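Local coordinates for CDP-4-keto-6-deoxy-D-glucose-3-dehydrase (Yersinia pseudotuberculosis, PDB 3BB8), which probably removes the C-3 hydroxyl of CDP-4-keto-6-deoxy-D-glucose with a pyridoxal-phosphate-type cofactor, a step in making lipopolysaccharide sugars, at residues K160-L174 against L186-Y200. The protein carries 1 engineered substitution. Sequence-based numbering, arbitrary orientation.
Sequences KAIMIAHTLGNLFDL and LWLIEDCCDALGSTY. With PLP (pyridoxal-5'-phosphate), chain C.
Ile162, on strand 160-165, bonds twice to the neighbouring parallel strand 187-191: its N gives a hydrogen bond to Trp187 O and its O takes one from Ile189 N (2.8 Å, N-H...O 170°). Ile164 repeats the pattern with Ile189 O and Asp191 N, and bonds from Trp187 N to Lys160 O and from His166 N to Asp191 O close the two ends.

Apolar side chains pair on both faces of the sheet. Met163, its CG anti to the backbone N (chi1 -173°) and its chain extended, lays CG 3.6 Å from Ile189 CB and SD beside Ile189 CD1; helix 86-96 packs against this pair. On the other face Ile162 CD1 meets Leu186 CD1 at 3.9 Å, while Leu188 CD1 leans on Ile162 CB. On strand 187-191 the buried Glu190 carboxylate accepts from the backbone N atoms of Gly206, Phe208 and Gly209.

Past the ends of these two strands the chains keep touching. Ser198 OG donates to a lone pair of Gly169 O, in the carbonyl plane, at 2.6 Å. The Tyr200 ring carries Leu174 CB over one face, 3.6 Å from its centroid and 10° off the normal, a CH-pi contact, with Leu171 CB at its edge.

The cofactor lies at the C-terminal end of strand 187-191. Asp191 CB packs 3.4 Å from Ala165 CB. Asp191 OD1 accepts from the pyridine N1 of PLP at 2.9 Å and also from Thr123 OG1. Asp191 OD2 takes the N-H of Cys193 in an Asx turn, so both oxygens are held and the carboxylate's rotation is fixed. With helix 174-184 between them, the strands form a beta-alpha-beta unit of the aspartate aminotransferase fold, with the PLP-binding aspartate at the strand end.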
loop_
_atom_site.group_PDB
_atom_site.type_symbol
_atom_site.label_atom_id
_atom_site.label_comp_id
_atom_site.label_asym_id
_atom_site.label_seq_id
_atom_site.Cartn_x
_atom_site.Cartn_y
_atom_site.Cartn_z
ATOM N N LYS A 160 2.688 7.649 -25.525
ATOM C CA LYS A 160 3.959 7.129 -25.041
ATOM C C LYS A 160 3.854 5.721 -24.495
ATOM O O LYS A 160 4.864 5.064 -24.255
ATOM C CB LYS A 160 4.542 8.056 -23.967
ATOM C CG LYS A 160 5.050 9.378 -24.514
ATOM C CD LYS A 160 6.200 9.146 -25.492
ATOM C CE LYS A 160 6.647 10.443 -26.169
ATOM N NZ LYS A 160 7.745 10.204 -27.158
ATOM N N ALA A 161 2.637 5.240 -24.296
ATOM C CA ALA A 161 2.487 3.894 -23.761
ATOM C C ALA A 161 1.101 3.306 -23.910
ATOM O O ALA A 161 0.130 3.996 -24.221
ATOM C CB ALA A 161 2.885 3.880 -22.278
ATOM N N ILE A 162 1.031 2.007 -23.673
ATOM C CA ILE A 162 -0.220 1.282 -23.721
ATOM C C ILE A 162 -0.266 0.440 -22.463
ATOM O O ILE A 162 0.671 -0.314 -22.186
ATOM C CB ILE A 162 -0.297 0.340 -24.933
ATOM C CG1 ILE A 162 -0.209 1.143 -26.229
ATOM C CG2 ILE A 162 -1.593 -0.454 -24.881
ATOM C CD1 ILE A 162 -0.267 0.283 -27.480
ATOM N N MET A 163 -1.340 0.594 -21.692
ATOM C CA MET A 163 -1.527 -0.170 -20.462
ATOM C C MET A 163 -2.937 -0.737 -20.500
ATOM O O MET A 163 -3.922 -0.005 -20.422
ATOM C CB MET A 163 -1.341 0.722 -19.228
ATOM C CG MET A 163 -1.351 -0.051 -17.909
ATOM S SD MET A 163 -0.673 0.908 -16.537
ATOM C CE MET A 163 -1.163 -0.064 -15.134
ATOM N N ILE A 164 -3.019 -2.056 -20.617
ATOM C CA ILE A 164 -4.291 -2.751 -20.714
ATOM C C ILE A 164 -4.236 -4.047 -19.927
ATOM O O ILE A 164 -3.168 -4.634 -19.764
ATOM C CB ILE A 164 -4.585 -3.115 -22.177
ATOM C CG1 ILE A 164 -4.704 -1.852 -23.018
ATOM C CG2 ILE A 164 -5.832 -3.954 -22.267
ATOM C CD1 ILE A 164 -4.903 -2.136 -24.492
ATOM N N ALA A 165 -5.389 -4.514 -19.470
ATOM C CA ALA A 165 -5.439 -5.752 -18.708
ATOM C C ALA A 165 -5.995 -6.904 -19.544
ATOM O O ALA A 165 -6.830 -6.685 -20.420
ATOM C CB ALA A 165 -6.308 -5.560 -17.459
ATOM N N HIS A 166 -5.511 -8.119 -19.276
ATOM C CA HIS A 166 -6.008 -9.313 -19.953
ATOM C C HIS A 166 -7.274 -9.619 -19.162
ATOM O O HIS A 166 -7.267 -10.392 -18.202
ATOM C CB HIS A 166 -4.994 -10.467 -19.853
ATOM C CG HIS A 166 -3.785 -10.283 -20.720
ATOM N ND1 HIS A 166 -2.591 -9.785 -20.240
ATOM C CD2 HIS A 166 -3.606 -10.463 -22.050
ATOM C CE1 HIS A 166 -1.732 -9.666 -21.237
ATOM N NE2 HIS A 166 -2.323 -10.069 -22.347
ATOM N N THR A 167 -8.357 -8.971 -19.573
ATOM C CA THR A 167 -9.647 -9.067 -18.896
ATOM C C THR A 167 -10.169 -10.456 -18.590
ATOM O O THR A 167 -10.319 -11.281 -19.478
ATOM C CB THR A 167 -10.704 -8.285 -19.686
ATOM O OG1 THR A 167 -10.228 -6.949 -19.883
ATOM C CG2 THR A 167 -12.029 -8.239 -18.934
ATOM N N LEU A 168 -10.446 -10.683 -17.311
ATOM C CA LEU A 168 -10.962 -11.944 -16.799
ATOM C C LEU A 168 -10.157 -13.199 -17.132
ATOM O O LEU A 168 -10.697 -14.306 -17.130
ATOM C CB LEU A 168 -12.416 -12.128 -17.245
ATOM C CG LEU A 168 -13.410 -11.125 -16.644
ATOM C CD1 LEU A 168 -14.797 -11.334 -17.269
ATOM C CD2 LEU A 168 -13.465 -11.311 -15.133
ATOM N N GLY A 169 -8.865 -13.035 -17.391
ATOM C CA GLY A 169 -8.041 -14.188 -17.703
ATOM C C GLY A 169 -7.861 -14.347 -19.200
ATOM O O GLY A 169 -6.848 -14.884 -19.660
ATOM N N ASN A 170 -8.841 -13.879 -19.967
ATOM C CA ASN A 170 -8.747 -13.981 -21.414
ATOM C C ASN A 170 -7.691 -12.976 -21.860
ATOM O O ASN A 170 -7.564 -11.898 -21.285
ATOM C CB ASN A 170 -10.110 -13.704 -22.060
ATOM C CG ASN A 170 -10.161 -14.129 -23.521
ATOM O OD1 ASN A 170 -9.482 -15.079 -23.928
ATOM N ND2 ASN A 170 -10.975 -13.438 -24.313
ATOM N N LEU A 171 -6.936 -13.339 -22.891
ATOM C CA LEU A 171 -5.845 -12.500 -23.375
ATOM C C LEU A 171 -6.310 -11.590 -24.506
ATOM O O LEU A 171 -7.021 -12.023 -25.414
ATOM C CB LEU A 171 -4.672 -13.363 -23.845
ATOM C CG LEU A 171 -4.078 -14.322 -22.809
ATOM C CD1 LEU A 171 -4.790 -15.666 -22.851
ATOM C CD2 LEU A 171 -2.584 -14.495 -23.032
ATOM N N PHE A 172 -5.905 -10.325 -24.446
ATOM C CA PHE A 172 -6.070 -9.413 -25.572
ATOM C C PHE A 172 -5.106 -9.755 -26.703
ATOM O O PHE A 172 -4.200 -10.572 -26.534
ATOM C CB PHE A 172 -5.863 -7.965 -25.124
ATOM C CG PHE A 172 -4.470 -7.673 -24.642
ATOM C CD1 PHE A 172 -3.434 -7.499 -25.543
ATOM C CD2 PHE A 172 -4.198 -7.573 -23.288
ATOM C CE1 PHE A 172 -2.151 -7.229 -25.103
ATOM C CE2 PHE A 172 -2.917 -7.304 -22.842
ATOM C CZ PHE A 172 -1.893 -7.132 -23.751
ATOM N N ASP A 173 -5.306 -9.125 -27.856
ATOM C CA ASP A 173 -4.595 -9.504 -29.070
ATOM C C ASP A 173 -3.142 -9.042 -29.025
ATOM O O ASP A 173 -2.783 -8.028 -29.625
ATOM C CB ASP A 173 -5.292 -8.925 -30.302
ATOM C CG ASP A 173 -4.657 -9.383 -31.601
ATOM O OD1 ASP A 173 -3.514 -9.885 -31.560
ATOM O OD2 ASP A 173 -5.302 -9.242 -32.662
ATOM N N LEU A 174 -2.310 -9.792 -28.309
ATOM C CA LEU A 174 -0.918 -9.406 -28.099
ATOM C C LEU A 174 -0.176 -9.137 -29.405
ATOM O O LEU A 174 0.617 -8.191 -29.505
ATOM C CB LEU A 174 -0.193 -10.487 -27.292
ATOM C CG LEU A 174 -0.296 -10.325 -25.771
ATOM C CD1 LEU A 174 0.150 -11.599 -25.079
ATOM C CD2 LEU A 174 0.556 -9.144 -25.327
ATOM N N LEU A 186 6.226 2.481 -28.250
ATOM C CA LEU A 186 5.438 2.765 -27.063
ATOM C C LEU A 186 5.745 1.755 -25.970
ATOM O O LEU A 186 6.039 0.593 -26.255
ATOM C CB LEU A 186 3.949 2.679 -27.390
ATOM C CG LEU A 186 3.399 3.550 -28.516
ATOM C CD1 LEU A 186 1.952 3.154 -28.786
ATOM C CD2 LEU A 186 3.506 5.022 -28.138
ATOM N N TRP A 187 5.682 2.217 -24.723
ATOM C CA TRP A 187 5.894 1.357 -23.561
ATOM C C TRP A 187 4.663 0.467 -23.460
ATOM O O TRP A 187 3.560 0.910 -23.773
ATOM C CB TRP A 187 5.969 2.190 -22.272
ATOM C CG TRP A 187 7.248 2.913 -22.048
ATOM C CD1 TRP A 187 7.452 4.261 -22.103
ATOM C CD2 TRP A 187 8.498 2.330 -21.682
ATOM N NE1 TRP A 187 8.758 4.553 -21.787
ATOM C CE2 TRP A 187 9.421 3.383 -21.525
ATOM C CE3 TRP A 187 8.927 1.014 -21.465
ATOM C CZ2 TRP A 187 10.743 3.165 -21.160
ATOM C CZ3 TRP A 187 10.236 0.797 -21.103
ATOM C CH2 TRP A 187 11.131 1.867 -20.952
ATOM N N LEU A 188 4.833 -0.774 -23.019
ATOM C CA LEU A 188 3.684 -1.665 -22.872
ATOM C C LEU A 188 3.560 -2.271 -21.474
ATOM O O LEU A 188 4.448 -3.006 -21.023
ATOM C CB LEU A 188 3.728 -2.816 -23.892
ATOM C CG LEU A 188 2.590 -3.835 -23.664
ATOM C CD1 LEU A 188 1.272 -3.202 -24.073
ATOM C CD2 LEU A 188 2.828 -5.124 -24.446
ATOM N N ILE A 189 2.454 -1.980 -20.793
ATOM C CA ILE A 189 2.229 -2.554 -19.468
ATOM C C ILE A 189 1.063 -3.543 -19.503
ATOM O O ILE A 189 -0.060 -3.191 -19.873
ATOM C CB ILE A 189 1.939 -1.471 -18.408
ATOM C CG1 ILE A 189 3.199 -0.635 -18.177
ATOM C CG2 ILE A 189 1.516 -2.123 -17.087
ATOM C CD1 ILE A 189 2.986 0.591 -17.359
ATOM N N GLU A 190 1.351 -4.782 -19.121
ATOM C CA GLU A 190 0.357 -5.848 -19.083
ATOM C C GLU A 190 -0.239 -6.042 -17.690
ATOM O O GLU A 190 0.418 -6.602 -16.810
ATOM C CB GLU A 190 0.988 -7.180 -19.475
ATOM C CG GLU A 190 1.090 -7.500 -20.942
ATOM C CD GLU A 190 1.746 -8.856 -21.140
ATOM O OE1 GLU A 190 2.996 -8.921 -21.171
ATOM O OE2 GLU A 190 1.017 -9.865 -21.233
ATOM N N ASP A 191 -1.473 -5.591 -17.485
ATOM C CA ASP A 191 -2.137 -5.801 -16.203
ATOM C C ASP A 191 -2.664 -7.237 -16.256
ATOM O O ASP A 191 -3.631 -7.530 -16.961
ATOM C CB ASP A 191 -3.296 -4.811 -16.031
ATOM C CG ASP A 191 -4.078 -5.033 -14.737
ATOM O OD1 ASP A 191 -4.806 -4.098 -14.326
ATOM O OD2 ASP A 191 -3.978 -6.134 -14.139
ATOM N N CYS A 192 -2.000 -8.122 -15.518
ATOM C CA CYS A 192 -2.339 -9.541 -15.445
ATOM C C CYS A 192 -2.929 -9.867 -14.081
ATOM O O CYS A 192 -2.852 -11.013 -13.625
ATOM C CB CYS A 192 -1.079 -10.396 -15.646
ATOM S SG CYS A 192 -0.241 -10.122 -17.219
ATOM N N CYS A 193 -3.515 -8.868 -13.428
ATOM C CA CYS A 193 -4.096 -9.090 -12.109
ATOM C C CYS A 193 -5.177 -10.172 -12.076
ATOM O O CYS A 193 -5.453 -10.746 -11.018
ATOM C CB CYS A 193 -4.635 -7.776 -11.544
ATOM S SG CYS A 193 -3.309 -6.632 -11.021
ATOM N N ASP A 194 -5.799 -10.447 -13.217
ATOM C CA ASP A 194 -6.826 -11.491 -13.264
ATOM C C ASP A 194 -6.414 -12.572 -14.252
ATOM O O ASP A 194 -7.246 -13.392 -14.657
ATOM C CB ASP A 194 -8.169 -10.933 -13.737
ATOM C CG ASP A 194 -8.692 -9.824 -12.858
ATOM O OD1 ASP A 194 -8.604 -9.932 -11.620
ATOM O OD2 ASP A 194 -9.219 -8.844 -13.414
ATOM N N ALA A 195 -5.139 -12.576 -14.636
ATOM C CA ALA A 195 -4.660 -13.532 -15.626
ATOM C C ALA A 195 -3.392 -14.311 -15.278
ATOM O O ALA A 195 -2.571 -14.577 -16.158
ATOM C CB ALA A 195 -4.466 -12.815 -16.957
ATOM N N LEU A 196 -3.225 -14.683 -14.016
ATOM C CA LEU A 196 -2.042 -15.434 -13.635
ATOM C C LEU A 196 -2.146 -16.842 -14.220
ATOM O O LEU A 196 -3.071 -17.596 -13.890
ATOM C CB LEU A 196 -1.917 -15.516 -12.116
ATOM C CG LEU A 196 -0.662 -16.239 -11.619
ATOM C CD1 LEU A 196 0.583 -15.559 -12.177
ATOM C CD2 LEU A 196 -0.642 -16.242 -10.106
ATOM N N GLY A 197 -1.201 -17.192 -15.090
ATOM C CA GLY A 197 -1.214 -18.513 -15.694
ATOM C C GLY A 197 -1.685 -18.502 -17.134
ATOM O O GLY A 197 -1.552 -19.493 -17.845
ATOM N N SER A 198 -2.241 -17.377 -17.566
ATOM C CA SER A 198 -2.721 -17.246 -18.926
ATOM C C SER A 198 -1.548 -17.219 -19.884
ATOM O O SER A 198 -0.518 -16.605 -19.604
ATOM C CB SER A 198 -3.544 -15.961 -19.091
ATOM O OG SER A 198 -4.830 -16.097 -18.507
ATOM N N THR A 199 -1.712 -17.886 -21.021
ATOM C CA THR A 199 -0.672 -17.930 -22.033
ATOM C C THR A 199 -1.239 -17.449 -23.362
ATOM O O THR A 199 -2.439 -17.541 -23.609
ATOM C CB THR A 199 -0.122 -19.365 -22.215
ATOM O OG1 THR A 199 -1.134 -20.200 -22.791
ATOM C CG2 THR A 199 0.287 -19.948 -20.876
ATOM N N TYR A 200 -0.365 -16.916 -24.204
ATOM C CA TYR A 200 -0.743 -16.433 -25.521
ATOM C C TYR A 200 0.369 -16.858 -26.462
ATOM O O TYR A 200 1.515 -16.433 -26.310
ATOM C CB TYR A 200 -0.879 -14.909 -25.528
ATOM C CG TYR A 200 -1.221 -14.322 -26.882
ATOM C CD1 TYR A 200 -0.256 -14.207 -27.882
ATOM C CD2 TYR A 200 -2.515 -13.877 -27.164
ATOM C CE1 TYR A 200 -0.570 -13.658 -29.131
ATOM C CE2 TYR A 200 -2.842 -13.330 -28.407
ATOM C CZ TYR A 200 -1.867 -13.220 -29.386
ATOM O OH TYR A 200 -2.178 -12.651 -30.606
HETATM N N1 PLP C . -6.819 -4.771 -12.310
HETATM C C2 PLP C . -7.749 -5.784 -12.472
HETATM C C2A PLP C . -8.194 -6.115 -13.891
HETATM C C3 PLP C . -8.252 -6.477 -11.330
HETATM O O3 PLP C . -9.162 -7.468 -11.442
HETATM C C4 PLP C . -7.781 -6.120 -9.995
HETATM C C4A PLP C . -8.341 -6.933 -8.777
HETATM C C5 PLP C . -6.826 -5.054 -9.894
HETATM C C6 PLP C . -6.363 -4.398 -11.099
HETATM C C5A PLP C . -6.207 -4.516 -8.640
HETATM O O4P PLP C . -5.988 -5.451 -7.681
HETATM P P PLP C . -6.267 -5.257 -6.110
HETATM O O1P PLP C . -5.439 -6.318 -5.415
HETATM O O2P PLP C . -7.873 -5.532 -5.927
HETATM O O3P PLP C . -5.902 -3.832 -5.681
#